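Local coordinates for protein glycerate dehydrogenase (Bacillus sp. 5mfcol3.1, PDB 6P2I) that acts as an NADPH-dependent reductase of acyclic imino acids supplied by a partner oxidase, probably yielding D-amino acids such as D-arginine, at residues L66-T71 with E88-N93; R141-G146 with K192-S197. One frame throughout, in Å; residues are numbered along the deposited sequence.

Interaction 1: L66-T71 with E88-N93; sequences LKYLIT and EIMVSN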
# COMPACT_ATOMS: atom_id res chain seq x y z
N LEU A 66 -30.38 32.89 -5.12
CA LEU A 66 -29.22 32.06 -5.48
C LEU A 66 -29.13 31.83 -6.99
O LEU A 66 -30.11 31.45 -7.63
CB LEU A 66 -29.32 30.71 -4.76
CG LEU A 66 -28.18 29.72 -5.02
CD1 LEU A 66 -26.88 30.28 -4.48
CD2 LEU A 66 -28.51 28.38 -4.40
N LYS A 67 -27.93 32.02 -7.55
CA LYS A 67 -27.72 31.78 -8.97
C LYS A 67 -26.68 30.71 -9.27
O LYS A 67 -26.72 30.14 -10.36
CB LYS A 67 -27.30 33.08 -9.69
CG LYS A 67 -28.41 34.13 -9.79
CD LYS A 67 -29.66 33.54 -10.42
CE LYS A 67 -29.42 33.19 -11.88
NZ LYS A 67 -30.56 32.44 -12.48
N TYR A 68 -25.77 30.41 -8.34
CA TYR A 68 -24.63 29.55 -8.62
C TYR A 68 -24.26 28.79 -7.36
O TYR A 68 -24.02 29.40 -6.31
CB TYR A 68 -23.45 30.37 -9.13
CG TYR A 68 -22.24 29.56 -9.59
CD1 TYR A 68 -22.38 28.34 -10.25
CD2 TYR A 68 -20.96 30.06 -9.40
CE1 TYR A 68 -21.23 27.62 -10.68
CE2 TYR A 68 -19.85 29.37 -9.82
CZ TYR A 68 -19.98 28.16 -10.46
OH TYR A 68 -18.82 27.52 -10.86
N LEU A 69 -24.22 27.46 -7.46
CA LEU A 69 -23.85 26.58 -6.37
C LEU A 69 -22.60 25.82 -6.75
O LEU A 69 -22.54 25.24 -7.84
CB LEU A 69 -24.98 25.60 -6.05
CG LEU A 69 -24.70 24.56 -4.96
CD1 LEU A 69 -24.52 25.24 -3.61
CD2 LEU A 69 -25.82 23.54 -4.89
N ILE A 70 -21.61 25.82 -5.86
CA ILE A 70 -20.37 25.08 -6.03
C ILE A 70 -20.31 24.02 -4.94
O ILE A 70 -20.39 24.35 -3.75
CB ILE A 70 -19.14 26.00 -5.94
CG1 ILE A 70 -19.20 27.08 -7.02
CG2 ILE A 70 -17.84 25.17 -5.99
CD1 ILE A 70 -18.27 28.25 -6.74
N THR A 71 -20.16 22.75 -5.34
CA THR A 71 -19.81 21.73 -4.36
C THR A 71 -18.30 21.75 -4.20
O THR A 71 -17.57 21.82 -5.20
CB THR A 71 -20.28 20.33 -4.79
OG1 THR A 71 -19.62 19.91 -5.99
CG2 THR A 71 -21.80 20.31 -4.97
N GLU A 88 -33.15 27.30 -12.63
CA GLU A 88 -32.18 28.24 -13.21
C GLU A 88 -31.04 28.55 -12.25
O GLU A 88 -30.56 29.68 -12.18
CB GLU A 88 -32.88 29.52 -13.68
CG GLU A 88 -33.72 29.34 -14.94
CD GLU A 88 -34.64 30.51 -15.22
OE1 GLU A 88 -35.82 30.28 -15.54
OE2 GLU A 88 -34.18 31.67 -15.11
N ILE A 89 -30.59 27.54 -11.51
CA ILE A 89 -29.42 27.66 -10.64
C ILE A 89 -28.33 26.77 -11.20
O ILE A 89 -28.52 25.55 -11.34
CB ILE A 89 -29.75 27.29 -9.19
CG1 ILE A 89 -30.85 28.22 -8.65
CG2 ILE A 89 -28.49 27.34 -8.33
CD1 ILE A 89 -31.26 27.91 -7.22
N MET A 90 -27.20 27.38 -11.53
CA MET A 90 -26.07 26.66 -12.12
C MET A 90 -25.25 25.99 -11.03
O MET A 90 -25.17 26.48 -9.90
CB MET A 90 -25.24 27.66 -12.95
CG MET A 90 -24.23 27.08 -13.92
SD MET A 90 -23.02 28.36 -14.38
CE MET A 90 -23.71 28.85 -15.95
N VAL A 91 -24.65 24.84 -11.37
CA VAL A 91 -23.91 24.02 -10.42
C VAL A 91 -22.56 23.66 -11.02
O VAL A 91 -22.49 23.22 -12.17
CB VAL A 91 -24.65 22.71 -10.07
CG1 VAL A 91 -23.89 21.94 -8.98
CG2 VAL A 91 -26.06 23.00 -9.66
N SER A 92 -21.50 23.82 -10.23
CA SER A 92 -20.17 23.32 -10.56
C SER A 92 -19.68 22.46 -9.41
O SER A 92 -20.07 22.65 -8.26
CB SER A 92 -19.15 24.46 -10.78
OG SER A 92 -19.39 25.20 -11.95
N ASN A 93 -18.79 21.51 -9.72
CA ASN A 93 -18.07 20.80 -8.68
C ASN A 93 -16.60 21.20 -8.72
O ASN A 93 -16.19 22.08 -9.49
CB ASN A 93 -18.27 19.28 -8.81
CG ASN A 93 -17.62 18.69 -10.05
OD1 ASN A 93 -17.26 19.40 -11.00
ND2 ASN A 93 -17.51 17.37 -10.07
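Y68, L69 and I70 lie beside M90, V91 and S92 as neighbouring parallel strands of a beta-alpha-beta unit, with helix 81-86 between them in sequence. The backbone bonds alternate. M90 N reaches K67 O at 3.0 Å, L69 N reaches M90 O at 2.8 Å, S92 N reaches L69 O and T71 N reaches S92 O. Just before this pairing on the second segment, E88 O takes a side-chain donor. The K67 chain bends at chi2 (-54°) and chi3 (-67°), and K67 NZ gives a hydrogen bond of 2.8 Å to E88 O, in the carbonyl plane. E88 has positive phi and ends helix 81-86 in a Schellman motif, which binds I89 N to L84 O. M90 O and S92 OG lie at the edge of the Y68 ring, near its plane, while M90 SD makes an oblique Met-aromatic contact, 4.8 Å from the Y68 ring centroid. The ring also stacks with Y297. The shortest polar contact is the hydrogen bond of Y68 OH with S92 OG, at 2.6 Å. S92 OG has a further hydrogen bond to V303 O. A phenylalanine here would lack the hydroxyl, and S92 OG would probably be left to rely on V303 O and be freer to turn. At the far end, both polar side chains hold the loop that enters the D-arginine pocket: T71 OG1 bonds to T73 O and N93 ND2 to T74 O.

Interaction 2: R141-G146 with K192-S197; sequences RDKTIG and KSDIIS. With EDO (1,2-ethanediol), chain E.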
# COMPACT_ATOMS: atom_id res chain seq x y z
N ARG A 141 1.75 -7.52 -9.22
CA ARG A 141 2.27 -7.48 -10.58
C ARG A 141 1.68 -8.64 -11.38
O ARG A 141 1.53 -9.75 -10.87
CB ARG A 141 3.80 -7.56 -10.57
CG ARG A 141 4.41 -7.64 -11.97
CD ARG A 141 5.93 -7.72 -11.92
NE ARG A 141 6.50 -7.97 -13.24
CZ ARG A 141 7.38 -7.17 -13.84
NH1 ARG A 141 7.82 -6.08 -13.22
NH2 ARG A 141 7.85 -7.48 -15.04
N ASP A 142 1.31 -8.35 -12.62
CA ASP A 142 0.75 -9.28 -13.61
C ASP A 142 -0.68 -9.69 -13.29
O ASP A 142 -1.25 -10.51 -14.05
CB ASP A 142 1.62 -10.54 -13.79
CG ASP A 142 2.89 -10.26 -14.57
OD1 ASP A 142 2.91 -9.28 -15.34
OD2 ASP A 142 3.86 -11.03 -14.41
N LYS A 143 -1.29 -9.16 -12.23
CA LYS A 143 -2.68 -9.47 -11.96
C LYS A 143 -3.58 -8.54 -12.77
O LYS A 143 -3.14 -7.52 -13.31
CB LYS A 143 -3.00 -9.32 -10.47
CG LYS A 143 -2.13 -10.22 -9.59
CD LYS A 143 -2.45 -11.69 -9.82
CE LYS A 143 -1.56 -12.58 -8.96
NZ LYS A 143 -0.11 -12.29 -9.22
N THR A 144 -4.85 -8.89 -12.83
CA THR A 144 -5.84 -8.10 -13.55
C THR A 144 -6.60 -7.24 -12.56
O THR A 144 -7.20 -7.76 -11.61
CB THR A 144 -6.81 -8.99 -14.33
OG1 THR A 144 -6.10 -9.68 -15.35
CG2 THR A 144 -7.92 -8.12 -14.96
N ILE A 145 -6.58 -5.93 -12.78
CA ILE A 145 -7.38 -5.00 -11.99
C ILE A 145 -8.51 -4.49 -12.87
O ILE A 145 -8.29 -4.08 -14.01
CB ILE A 145 -6.54 -3.84 -11.43
CG1 ILE A 145 -7.43 -2.90 -10.61
CG2 ILE A 145 -5.80 -3.08 -12.53
CD1 ILE A 145 -6.64 -1.90 -9.76
N GLY A 146 -9.73 -4.53 -12.33
CA GLY A 146 -10.91 -4.11 -13.07
C GLY A 146 -11.47 -2.85 -12.46
O GLY A 146 -11.76 -2.80 -11.25
N LYS A 192 -13.27 -11.80 -14.27
CA LYS A 192 -11.87 -11.89 -14.65
C LYS A 192 -10.93 -11.11 -13.75
O LYS A 192 -9.71 -11.35 -13.80
CB LYS A 192 -11.68 -11.41 -16.10
CG LYS A 192 -12.47 -12.19 -17.15
CD LYS A 192 -12.02 -13.63 -17.25
CE LYS A 192 -11.78 -14.04 -18.70
NZ LYS A 192 -12.96 -13.76 -19.57
N SER A 193 -11.43 -10.19 -12.93
CA SER A 193 -10.55 -9.32 -12.16
C SER A 193 -10.03 -10.02 -10.91
O SER A 193 -10.77 -10.67 -10.18
CB SER A 193 -11.28 -8.04 -11.73
OG SER A 193 -11.74 -7.32 -12.86
N ASP A 194 -8.73 -9.86 -10.67
CA ASP A 194 -8.16 -10.23 -9.39
C ASP A 194 -8.42 -9.15 -8.36
O ASP A 194 -8.57 -9.44 -7.16
CB ASP A 194 -6.67 -10.48 -9.55
CG ASP A 194 -6.39 -11.57 -10.54
OD1 ASP A 194 -6.89 -12.68 -10.30
OD2 ASP A 194 -5.71 -11.33 -11.57
N ILE A 195 -8.46 -7.90 -8.81
CA ILE A 195 -8.70 -6.73 -7.98
C ILE A 195 -9.78 -5.91 -8.67
O ILE A 195 -9.72 -5.70 -9.89
CB ILE A 195 -7.42 -5.90 -7.79
CG1 ILE A 195 -6.32 -6.76 -7.13
CG2 ILE A 195 -7.71 -4.65 -6.97
CD1 ILE A 195 -4.93 -6.54 -7.69
N ILE A 196 -10.80 -5.50 -7.92
CA ILE A 196 -11.88 -4.68 -8.46
C ILE A 196 -11.90 -3.39 -7.67
O ILE A 196 -11.86 -3.41 -6.44
CB ILE A 196 -13.24 -5.39 -8.36
CG1 ILE A 196 -13.24 -6.68 -9.17
CG2 ILE A 196 -14.37 -4.45 -8.80
CD1 ILE A 196 -14.28 -7.70 -8.75
N SER A 197 -11.94 -2.25 -8.38
CA SER A 197 -11.99 -0.95 -7.72
C SER A 197 -13.07 -0.08 -8.35
O SER A 197 -13.14 0.03 -9.58
CB SER A 197 -10.62 -0.25 -7.81
OG SER A 197 -10.57 0.88 -6.96
C1 EDO E . 7.02 -3.52 -11.38
O1 EDO E . 6.04 -4.16 -10.56
C2 EDO E . 8.42 -3.85 -10.88
O2 EDO E . 8.71 -5.22 -11.16
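T144 to G146 run beside I195 to S197 as adjacent parallel strands of the Rossmann-type NADPH-binding domain. Before them, R141 faces the second subunit: its N bonds to E104 OE1 there. A 1,2-ethanediol, probably from the crystallisation liquor, lies by R141 NH1, but at a distance too short to trust. K143 CB and CD pack against D194 OD2, with CB at 3.5 Å, and the two side chains cross at about a right angle. The lysine end turns away. Its NZ bonds to E139 O and forms a salt bridge with E281 of the second subunit. T144 is held through both of its backbone polar atoms. T144 N points at D194 OD2, 2.9 Å away and almost straight at 178°, using the anti lone pair of that oxygen. D194 CG stands anti to its carbonyl carbon (chi1 -59°), which brings the carboxylate round to this amide. T144 O takes two successive amides, D194 N at 2.8 Å and I195 N at 3.1 Å. I145 CG1 lies 4.0 Å from I195 CG2, an apolar pair on one face of the sheet. G146 N gives a bond of 2.7 Å to I195 O, and G146 O accepts from S197 N. S193 OG, bonded to L189 O, sits 3.3 Å from G146 CA, on the side where a side chain would have to go. The D194 carboxylate divides its work: OD2 takes the T144 amide, and OD1 makes a salt bridge with K219. This pairing would tend to keep D194 ionised, and it links the start of strand 144-148, through D194, to the charge of K219.

Overall arrangement
From the N terminus, interaction 1 comes first. It closes a loop of 16 residues that includes helix 81-86 and joins the last two strands of the five-stranded N-terminal sheet. The chain then passes into the cofactor-binding domain. Interaction 2 closes a longer loop of 45 residues, holding helix 152-163, strands 167-171 and 182-183 and most of helix 186-192, and sets strand 144-148 beside strand 195-198 within the seven-stranded sheet. The two contacts are in series, neither nested nor crossed. They lie on opposite sides of the chain's centre. The centres of interactions 1 and 2 are about 38 Å apart, their nearest atoms about 18 Å. Residues of both domains, such as T73 and R229, line the D-arginine pocket.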